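Local coordinates for acyl-CoA N-acyltransferases (NAT) superfamily protein (Arabidopsis thaliana, PDB 6TH0) that probably transfers the acetyl group of acetyl-CoA to the N-terminal methionine of transmembrane proteins and to protein lysines, as a GNAT-fold acetyltransferase of the NAA60 subfamily, at residues I144-L158 with Q167-N179. Numbering follows the deposited sequence.
Sequences IRLYKRMSFRCVRRL and QHFDSYLFVYFIN. With ACO (acetyl coenzyme *a), chain C.
The Phe174 ring lies between Tyr147 CB over one face and Cys154 CB over the other, the latter 4.0 Å from the ring centroid, while Ile144 CG2 meets its edge; a flat apolar ring suits this slot between helix and strand. With SG swung opposite its own backbone N (chi1 -171°), Cys154, small enough to fit against two rings, brings its sulfur within 3.8 Å of Tyr172 CG while it still lies over the Phe174 face. At the rim of the Tyr172 ring, Ile144 CD1 approaches CE2 to 3.6 Å, the branched side chain thus serving both rings. With an alanine in place of Tyr172, Ile144 CD1 would probably face a gap and the Cys154 sulfur lose one of its two aromatic neighbours. Further along, Arg157 is long enough for NE to reach the anti side of Asp170 OD2 at 2.7 Å, a salt bridge with guanidinium and carboxylate planes 82° apart; Asp170 OD1 accepts from Gly160 N. Arg157 and Asp170 belong to the antiparallel hairpin 153-164/167-177 that closes the GNAT sheet, its second strand inserted beside 129-137. Near the helix end, Tyr176 CB sits over the centre of the Phe152 ring, 3.6 Å from the centroid. A Schellman motif with Ser151 at positive phi turns the chain from helix to strand, where Arg153 N hydrogen-bonds to Val175 O at 2.8 Å. On the same helix, Arg145 NE donates almost straight (172°) to O9A of the acetyl-CoA 3'-phosphate, which Arg149 also contacts.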
loop_
_atom_site.group_PDB
_atom_site.type_symbol
_atom_site.label_atom_id
_atom_site.label_comp_id
_atom_site.label_asym_id
_atom_site.label_seq_id
_atom_site.Cartn_x
_atom_site.Cartn_y
_atom_site.Cartn_z
ATOM N N ILE A 144 0.717 -12.141 -3.842
ATOM C CA ILE A 144 0.730 -12.254 -5.304
ATOM C C ILE A 144 -0.676 -12.515 -5.842
ATOM O O ILE A 144 -1.126 -11.853 -6.785
ATOM C CB ILE A 144 1.719 -13.348 -5.744
ATOM C CG1 ILE A 144 3.150 -12.938 -5.367
ATOM C CG2 ILE A 144 1.560 -13.675 -7.235
ATOM C CD1 ILE A 144 4.170 -14.054 -5.570
ATOM N N ARG A 145 -1.393 -13.493 -5.266
ATOM C CA ARG A 145 -2.753 -13.778 -5.729
ATOM C C ARG A 145 -3.673 -12.571 -5.563
ATOM O O ARG A 145 -4.565 -12.337 -6.394
ATOM C CB ARG A 145 -3.333 -14.992 -4.993
ATOM C CG ARG A 145 -2.595 -16.295 -5.259
ATOM C CD ARG A 145 -3.368 -17.537 -4.780
ATOM N NE ARG A 145 -3.692 -17.493 -3.353
ATOM C CZ ARG A 145 -2.913 -17.982 -2.387
ATOM N NH1 ARG A 145 -3.293 -17.899 -1.117
ATOM N NH2 ARG A 145 -1.748 -18.545 -2.684
ATOM N N LEU A 146 -3.507 -11.830 -4.469
ATOM C CA LEU A 146 -4.352 -10.666 -4.195
ATOM C C LEU A 146 -4.163 -9.582 -5.250
ATOM O O LEU A 146 -5.131 -9.032 -5.790
ATOM C CB LEU A 146 -4.028 -10.117 -2.799
ATOM C CG LEU A 146 -4.703 -8.820 -2.342
ATOM C CD1 LEU A 146 -6.206 -8.978 -2.316
ATOM C CD2 LEU A 146 -4.175 -8.404 -0.954
ATOM N N TYR A 147 -2.920 -9.233 -5.538
ATOM C CA TYR A 147 -2.718 -8.147 -6.490
ATOM C C TYR A 147 -3.112 -8.577 -7.897
ATOM O O TYR A 147 -3.706 -7.792 -8.648
ATOM C CB TYR A 147 -1.279 -7.648 -6.398
ATOM C CG TYR A 147 -1.088 -6.721 -5.206
ATOM C CD1 TYR A 147 -1.600 -5.428 -5.218
ATOM C CD2 TYR A 147 -0.442 -7.150 -4.051
ATOM C CE1 TYR A 147 -1.448 -4.585 -4.142
ATOM C CE2 TYR A 147 -0.292 -6.315 -2.967
ATOM C CZ TYR A 147 -0.803 -5.035 -3.015
ATOM O OH TYR A 147 -0.652 -4.187 -1.950
ATOM N N LYS A 148 -2.830 -9.834 -8.259
ATOM C CA LYS A 148 -3.307 -10.362 -9.537
ATOM C C LYS A 148 -4.831 -10.298 -9.625
ATOM O O LYS A 148 -5.392 -9.947 -10.673
ATOM C CB LYS A 148 -2.807 -11.795 -9.728
ATOM C CG LYS A 148 -3.091 -12.362 -11.096
ATOM C CD LYS A 148 -2.391 -13.703 -11.294
ATOM C CE LYS A 148 -2.882 -14.403 -12.551
ATOM N NZ LYS A 148 -4.321 -14.794 -12.462
ATOM N N ARG A 149 -5.517 -10.606 -8.521
ATOM C CA ARG A 149 -6.974 -10.576 -8.502
ATOM C C ARG A 149 -7.493 -9.165 -8.735
ATOM O O ARG A 149 -8.570 -8.984 -9.321
ATOM C CB ARG A 149 -7.472 -11.065 -7.143
ATOM C CG ARG A 149 -8.965 -11.272 -7.018
ATOM C CD ARG A 149 -9.306 -11.824 -5.633
ATOM N NE ARG A 149 -8.631 -13.086 -5.328
ATOM C CZ ARG A 149 -7.758 -13.259 -4.337
ATOM N NH1 ARG A 149 -7.435 -12.251 -3.534
ATOM N NH2 ARG A 149 -7.208 -14.450 -4.147
ATOM N N MET A 150 -6.740 -8.164 -8.281
ATOM C CA MET A 150 -7.017 -6.750 -8.502
ATOM C C MET A 150 -6.593 -6.261 -9.878
ATOM O O MET A 150 -6.624 -5.051 -10.116
ATOM C CB MET A 150 -6.333 -5.912 -7.417
ATOM C CG MET A 150 -6.882 -6.130 -6.014
ATOM S SD MET A 150 -8.662 -5.870 -6.010
ATOM C CE MET A 150 -8.763 -4.128 -6.410
ATOM N N SER A 151 -6.147 -7.153 -10.758
ATOM C CA SER A 151 -5.715 -6.831 -12.112
ATOM C C SER A 151 -4.348 -6.164 -12.183
ATOM O O SER A 151 -4.032 -5.577 -13.228
ATOM C CB SER A 151 -6.729 -5.934 -12.840
ATOM O OG SER A 151 -7.938 -6.622 -13.110
ATOM N N PHE A 152 -3.521 -6.218 -11.132
ATOM C CA PHE A 152 -2.159 -5.704 -11.249
ATOM C C PHE A 152 -1.332 -6.649 -12.103
ATOM O O PHE A 152 -1.513 -7.870 -12.052
ATOM C CB PHE A 152 -1.486 -5.533 -9.874
ATOM C CG PHE A 152 -1.943 -4.331 -9.098
ATOM C CD1 PHE A 152 -3.258 -4.220 -8.679
ATOM C CD2 PHE A 152 -1.049 -3.312 -8.741
ATOM C CE1 PHE A 152 -3.668 -3.133 -7.937
ATOM C CE2 PHE A 152 -1.458 -2.232 -8.006
ATOM C CZ PHE A 152 -2.771 -2.125 -7.607
ATOM N N ARG A 153 -0.423 -6.084 -12.900
ATOM C CA ARG A 153 0.459 -6.884 -13.745
ATOM C C ARG A 153 1.760 -7.132 -12.987
ATOM O O ARG A 153 2.354 -6.196 -12.447
ATOM C CB ARG A 153 0.752 -6.162 -15.060
ATOM C CG ARG A 153 -0.167 -6.522 -16.179
ATOM C CD ARG A 153 -1.569 -6.052 -15.889
ATOM N NE ARG A 153 -2.399 -6.203 -17.084
ATOM C CZ ARG A 153 -3.680 -5.857 -17.159
ATOM N NH1 ARG A 153 -4.296 -5.347 -16.099
ATOM N NH2 ARG A 153 -4.340 -6.023 -18.299
ATOM N N CYS A 154 2.214 -8.387 -12.974
ATOM C CA CYS A 154 3.507 -8.754 -12.398
ATOM C C CYS A 154 4.575 -8.516 -13.459
ATOM O O CYS A 154 4.547 -9.145 -14.527
ATOM C CB CYS A 154 3.506 -10.215 -11.944
ATOM S SG CYS A 154 5.015 -10.588 -10.990
ATOM N N VAL A 155 5.444 -7.529 -13.226
ATOM C CA VAL A 155 6.364 -7.069 -14.259
ATOM C C VAL A 155 7.678 -7.844 -14.279
ATOM O O VAL A 155 8.076 -8.374 -15.322
ATOM C CB VAL A 155 6.641 -5.563 -14.088
ATOM C CG1 VAL A 155 7.645 -5.083 -15.130
ATOM C CG2 VAL A 155 5.348 -4.785 -14.142
ATOM N N ARG A 156 8.373 -7.896 -13.143
ATOM C CA ARG A 156 9.715 -8.467 -13.122
ATOM C C ARG A 156 10.121 -8.748 -11.684
ATOM O O ARG A 156 9.528 -8.234 -10.735
ATOM C CB ARG A 156 10.727 -7.532 -13.800
ATOM C CG ARG A 156 10.773 -6.112 -13.220
ATOM C CD ARG A 156 11.344 -5.178 -14.292
ATOM N NE ARG A 156 11.183 -3.782 -13.919
ATOM C CZ ARG A 156 11.165 -2.776 -14.792
ATOM N NH1 ARG A 156 11.286 -3.018 -16.091
ATOM N NH2 ARG A 156 11.019 -1.528 -14.362
ATOM N N ARG A 157 11.173 -9.546 -11.542
ATOM C CA ARG A 157 11.731 -9.902 -10.246
ATOM C C ARG A 157 12.965 -9.054 -9.943
ATOM O O ARG A 157 13.851 -8.920 -10.795
ATOM C CB ARG A 157 12.108 -11.381 -10.224
ATOM C CG ARG A 157 12.548 -11.900 -8.861
ATOM C CD ARG A 157 12.970 -13.350 -8.965
ATOM N NE ARG A 157 13.210 -13.921 -7.648
ATOM C CZ ARG A 157 12.331 -14.682 -7.005
ATOM N NH1 ARG A 157 12.629 -15.161 -5.812
ATOM N NH2 ARG A 157 11.154 -14.965 -7.555
ATOM N N LEU A 158 13.007 -8.473 -8.744
ATOM C CA LEU A 158 14.158 -7.706 -8.270
ATOM C C LEU A 158 14.895 -8.525 -7.215
ATOM O O LEU A 158 14.324 -8.863 -6.176
ATOM C CB LEU A 158 13.725 -6.359 -7.688
ATOM C CG LEU A 158 13.213 -5.372 -8.741
ATOM C CD1 LEU A 158 11.901 -5.833 -9.357
ATOM C CD2 LEU A 158 13.098 -3.962 -8.181
ATOM N N GLN A 167 18.378 -11.412 6.450
ATOM C CA GLN A 167 18.370 -12.280 5.286
ATOM C C GLN A 167 17.805 -11.482 4.115
ATOM O O GLN A 167 16.828 -10.749 4.280
ATOM C CB GLN A 167 17.540 -13.546 5.585
ATOM C CG GLN A 167 17.765 -14.725 4.654
ATOM C CD GLN A 167 17.014 -15.976 5.103
ATOM O OE1 GLN A 167 16.402 -15.997 6.174
ATOM N NE2 GLN A 167 17.077 -17.029 4.291
ATOM N N HIS A 168 18.421 -11.604 2.938
ATOM C CA HIS A 168 17.924 -10.917 1.749
ATOM C C HIS A 168 16.881 -11.750 1.012
ATOM O O HIS A 168 17.013 -12.972 0.895
ATOM C CB HIS A 168 19.062 -10.546 0.795
ATOM C CG HIS A 168 19.849 -9.350 1.232
ATOM N ND1 HIS A 168 21.017 -9.452 1.956
ATOM C CD2 HIS A 168 19.608 -8.026 1.087
ATOM C CE1 HIS A 168 21.477 -8.242 2.213
ATOM N NE2 HIS A 168 20.639 -7.359 1.700
ATOM N N PHE A 169 15.835 -11.079 0.530
ATOM C CA PHE A 169 14.755 -11.728 -0.198
ATOM C C PHE A 169 14.442 -10.925 -1.450
ATOM O O PHE A 169 14.565 -9.700 -1.454
ATOM C CB PHE A 169 13.502 -11.828 0.655
ATOM C CG PHE A 169 13.651 -12.768 1.801
ATOM C CD1 PHE A 169 13.403 -14.121 1.641
ATOM C CD2 PHE A 169 14.091 -12.301 3.031
ATOM C CE1 PHE A 169 13.558 -14.992 2.699
ATOM C CE2 PHE A 169 14.252 -13.171 4.098
ATOM C CZ PHE A 169 13.983 -14.515 3.931
ATOM N N ASP A 170 14.007 -11.626 -2.495
ATOM C CA ASP A 170 13.644 -10.988 -3.756
ATOM C C ASP A 170 12.232 -10.403 -3.665
ATOM O O ASP A 170 11.429 -10.771 -2.801
ATOM C CB ASP A 170 13.707 -11.992 -4.913
ATOM C CG ASP A 170 15.099 -12.553 -5.130
ATOM O OD1 ASP A 170 16.068 -12.035 -4.533
ATOM O OD2 ASP A 170 15.223 -13.530 -5.907
ATOM N N SER A 171 11.925 -9.479 -4.574
ATOM C CA SER A 171 10.581 -8.934 -4.667
ATOM C C SER A 171 10.072 -9.064 -6.096
ATOM O O SER A 171 10.835 -9.297 -7.040
ATOM C CB SER A 171 10.534 -7.460 -4.237
ATOM O OG SER A 171 11.200 -6.655 -5.200
ATOM N N TYR A 172 8.754 -8.983 -6.238
ATOM C CA TYR A 172 8.126 -8.789 -7.538
ATOM C C TYR A 172 7.604 -7.364 -7.636
ATOM O O TYR A 172 6.961 -6.869 -6.706
ATOM C CB TYR A 172 6.961 -9.750 -7.778
ATOM C CG TYR A 172 7.350 -11.173 -8.012
ATOM C CD1 TYR A 172 8.198 -11.519 -9.049
ATOM C CD2 TYR A 172 6.813 -12.192 -7.234
ATOM C CE1 TYR A 172 8.528 -12.841 -9.296
ATOM C CE2 TYR A 172 7.126 -13.522 -7.485
ATOM C CZ TYR A 172 7.994 -13.833 -8.494
ATOM O OH TYR A 172 8.324 -15.137 -8.724
ATOM N N LEU A 173 7.874 -6.717 -8.766
ATOM C CA LEU A 173 7.266 -5.426 -9.079
ATOM C C LEU A 173 5.871 -5.647 -9.663
ATOM O O LEU A 173 5.715 -6.432 -10.597
ATOM C CB LEU A 173 8.127 -4.681 -10.092
ATOM C CG LEU A 173 7.466 -3.470 -10.772
ATOM C CD1 LEU A 173 7.261 -2.363 -9.749
ATOM C CD2 LEU A 173 8.270 -2.974 -11.983
ATOM N N PHE A 174 4.851 -4.992 -9.092
ATOM C CA PHE A 174 3.481 -5.077 -9.605
ATOM C C PHE A 174 3.024 -3.683 -9.989
ATOM O O PHE A 174 3.298 -2.733 -9.273
ATOM C CB PHE A 174 2.475 -5.648 -8.587
ATOM C CG PHE A 174 2.391 -7.145 -8.560
ATOM C CD1 PHE A 174 1.437 -7.809 -9.311
ATOM C CD2 PHE A 174 3.232 -7.886 -7.735
ATOM C CE1 PHE A 174 1.344 -9.211 -9.265
ATOM C CE2 PHE A 174 3.145 -9.257 -7.684
ATOM C CZ PHE A 174 2.202 -9.919 -8.440
ATOM N N VAL A 175 2.343 -3.551 -11.136
ATOM C CA VAL A 175 1.883 -2.247 -11.605
ATOM C C VAL A 175 0.427 -2.342 -12.036
ATOM O O VAL A 175 -0.022 -3.380 -12.537
ATOM C CB VAL A 175 2.748 -1.688 -12.761
ATOM C CG1 VAL A 175 4.204 -1.614 -12.352
ATOM C CG2 VAL A 175 2.575 -2.529 -14.016
ATOM N N TYR A 176 -0.339 -1.294 -11.743
ATOM C CA TYR A 176 -1.665 -1.096 -12.321
ATOM C C TYR A 176 -1.697 0.278 -12.983
ATOM O O TYR A 176 -1.774 1.302 -12.293
ATOM C CB TYR A 176 -2.767 -1.196 -11.268
ATOM C CG TYR A 176 -4.156 -1.094 -11.855
ATOM C CD1 TYR A 176 -4.766 -2.197 -12.435
ATOM C CD2 TYR A 176 -4.850 0.096 -11.833
ATOM C CE1 TYR A 176 -6.036 -2.110 -12.980
ATOM C CE2 TYR A 176 -6.121 0.196 -12.373
ATOM C CZ TYR A 176 -6.707 -0.908 -12.943
ATOM O OH TYR A 176 -7.969 -0.803 -13.483
ATOM N N PHE A 177 -1.703 0.304 -14.313
ATOM C CA PHE A 177 -1.769 1.567 -15.044
ATOM C C PHE A 177 -3.221 1.913 -15.344
ATOM O O PHE A 177 -3.996 1.058 -15.781
ATOM C CB PHE A 177 -0.952 1.522 -16.336
ATOM C CG PHE A 177 0.532 1.591 -16.121
ATOM C CD1 PHE A 177 1.140 2.817 -15.840
ATOM C CD2 PHE A 177 1.331 0.469 -16.250
ATOM C CE1 PHE A 177 2.511 2.913 -15.636
ATOM C CE2 PHE A 177 2.715 0.552 -16.037
ATOM C CZ PHE A 177 3.304 1.787 -15.730
ATOM N N ILE A 178 -3.569 3.186 -15.144
ATOM C CA ILE A 178 -4.937 3.632 -15.386
ATOM C C ILE A 178 -5.271 3.547 -16.864
ATOM O O ILE A 178 -6.408 3.233 -17.238
ATOM C CB ILE A 178 -5.142 5.064 -14.864
ATOM C CG1 ILE A 178 -4.955 5.138 -13.350
ATOM C CG2 ILE A 178 -6.514 5.578 -15.274
ATOM C CD1 ILE A 178 -5.761 4.113 -12.562
ATOM N N ASN A 179 -4.295 3.821 -17.725
ATOM C CA ASN A 179 -4.422 3.615 -19.168
ATOM C C ASN A 179 -3.223 2.773 -19.599
ATOM O O ASN A 179 -2.152 3.306 -19.901
ATOM C CB ASN A 179 -4.503 4.945 -19.907
ATOM C CG ASN A 179 -5.745 5.736 -19.534
ATOM O OD1 ASN A 179 -6.729 5.171 -19.055
ATOM N ND2 ASN A 179 -5.706 7.046 -19.754
HETATM N N1A ACO C . -15.199 -15.870 1.811
HETATM C C2A ACO C . -14.091 -16.678 1.686
HETATM N N3A ACO C . -12.849 -16.409 1.249
HETATM C C4A ACO C . -12.711 -15.079 0.875
HETATM C C5A ACO C . -13.768 -14.117 0.948
HETATM C C6A ACO C . -15.013 -14.568 1.429
HETATM N N6A ACO C . -16.064 -13.693 1.523
HETATM N N7A ACO C . -13.340 -12.858 0.509
HETATM C C8A ACO C . -12.048 -13.055 0.176
HETATM N N9A ACO C . -11.624 -14.369 0.374
HETATM C C1B ACO C . -10.300 -14.935 0.109
HETATM C C2B ACO C . -9.601 -14.362 -1.208
HETATM O O2B ACO C . -10.080 -15.016 -2.308
HETATM C C3B ACO C . -8.150 -14.889 -0.785
HETATM O O3B ACO C . -8.210 -16.219 -0.957
HETATM P P3B ACO C . -6.595 -16.955 -1.439
HETATM O O7A ACO C . -5.949 -16.802 -0.087
HETATM O O8A ACO C . -6.959 -18.364 -1.875
HETATM O O9A ACO C . -6.155 -15.959 -2.486
HETATM C C4B ACO C . -8.082 -14.488 0.727
HETATM O O4B ACO C . -9.445 -14.625 1.247
HETATM C C5B ACO C . -7.506 -13.073 0.923
HETATM O O5B ACO C . -8.200 -12.127 0.170
HETATM P P1A ACO C . -8.539 -10.832 1.134
HETATM O O1A ACO C . -9.415 -11.261 2.252
HETATM O O2A ACO C . -8.926 -9.698 0.227
HETATM O O3A ACO C . -7.127 -10.268 1.881
HETATM P P2A ACO C . -7.096 -10.350 3.467
HETATM O O4A ACO C . -7.917 -9.292 4.109
HETATM O O5A ACO C . -7.114 -11.753 4.017
HETATM O O6A ACO C . -5.494 -9.803 3.853
HETATM C CBP ACO C . -3.130 -9.798 3.400
HETATM C CCP ACO C . -4.581 -10.205 2.890
HETATM C CDP ACO C . -3.059 -8.289 3.389
HETATM C CEP ACO C . -2.059 -10.394 2.484
HETATM C CAP ACO C . -3.033 -10.368 4.839
HETATM O OAP ACO C . -2.892 -11.786 4.820
HETATM C C9P ACO C . -1.862 -9.827 5.656
HETATM O O9P ACO C . -2.016 -8.883 6.398
HETATM N N8P ACO C . -0.651 -10.485 5.587
HETATM C C7P ACO C . 0.544 -10.017 6.366
HETATM C C6P ACO C . 1.012 -8.681 5.870
HETATM C C5P ACO C . 1.464 -8.873 4.464
HETATM O O5P ACO C . 2.034 -9.867 4.042
HETATM N N4P ACO C . 1.196 -7.833 3.596
HETATM C C3P ACO C . 1.626 -8.044 2.215
HETATM C C2P ACO C . 1.956 -6.736 1.592
HETATM S S1P ACO C . 2.522 -7.069 -0.148
HETATM C C ACO C . 4.260 -7.275 0.238
HETATM O O ACO C . 4.809 -8.349 0.229
HETATM C CH3 ACO C . 4.986 -6.093 0.623
#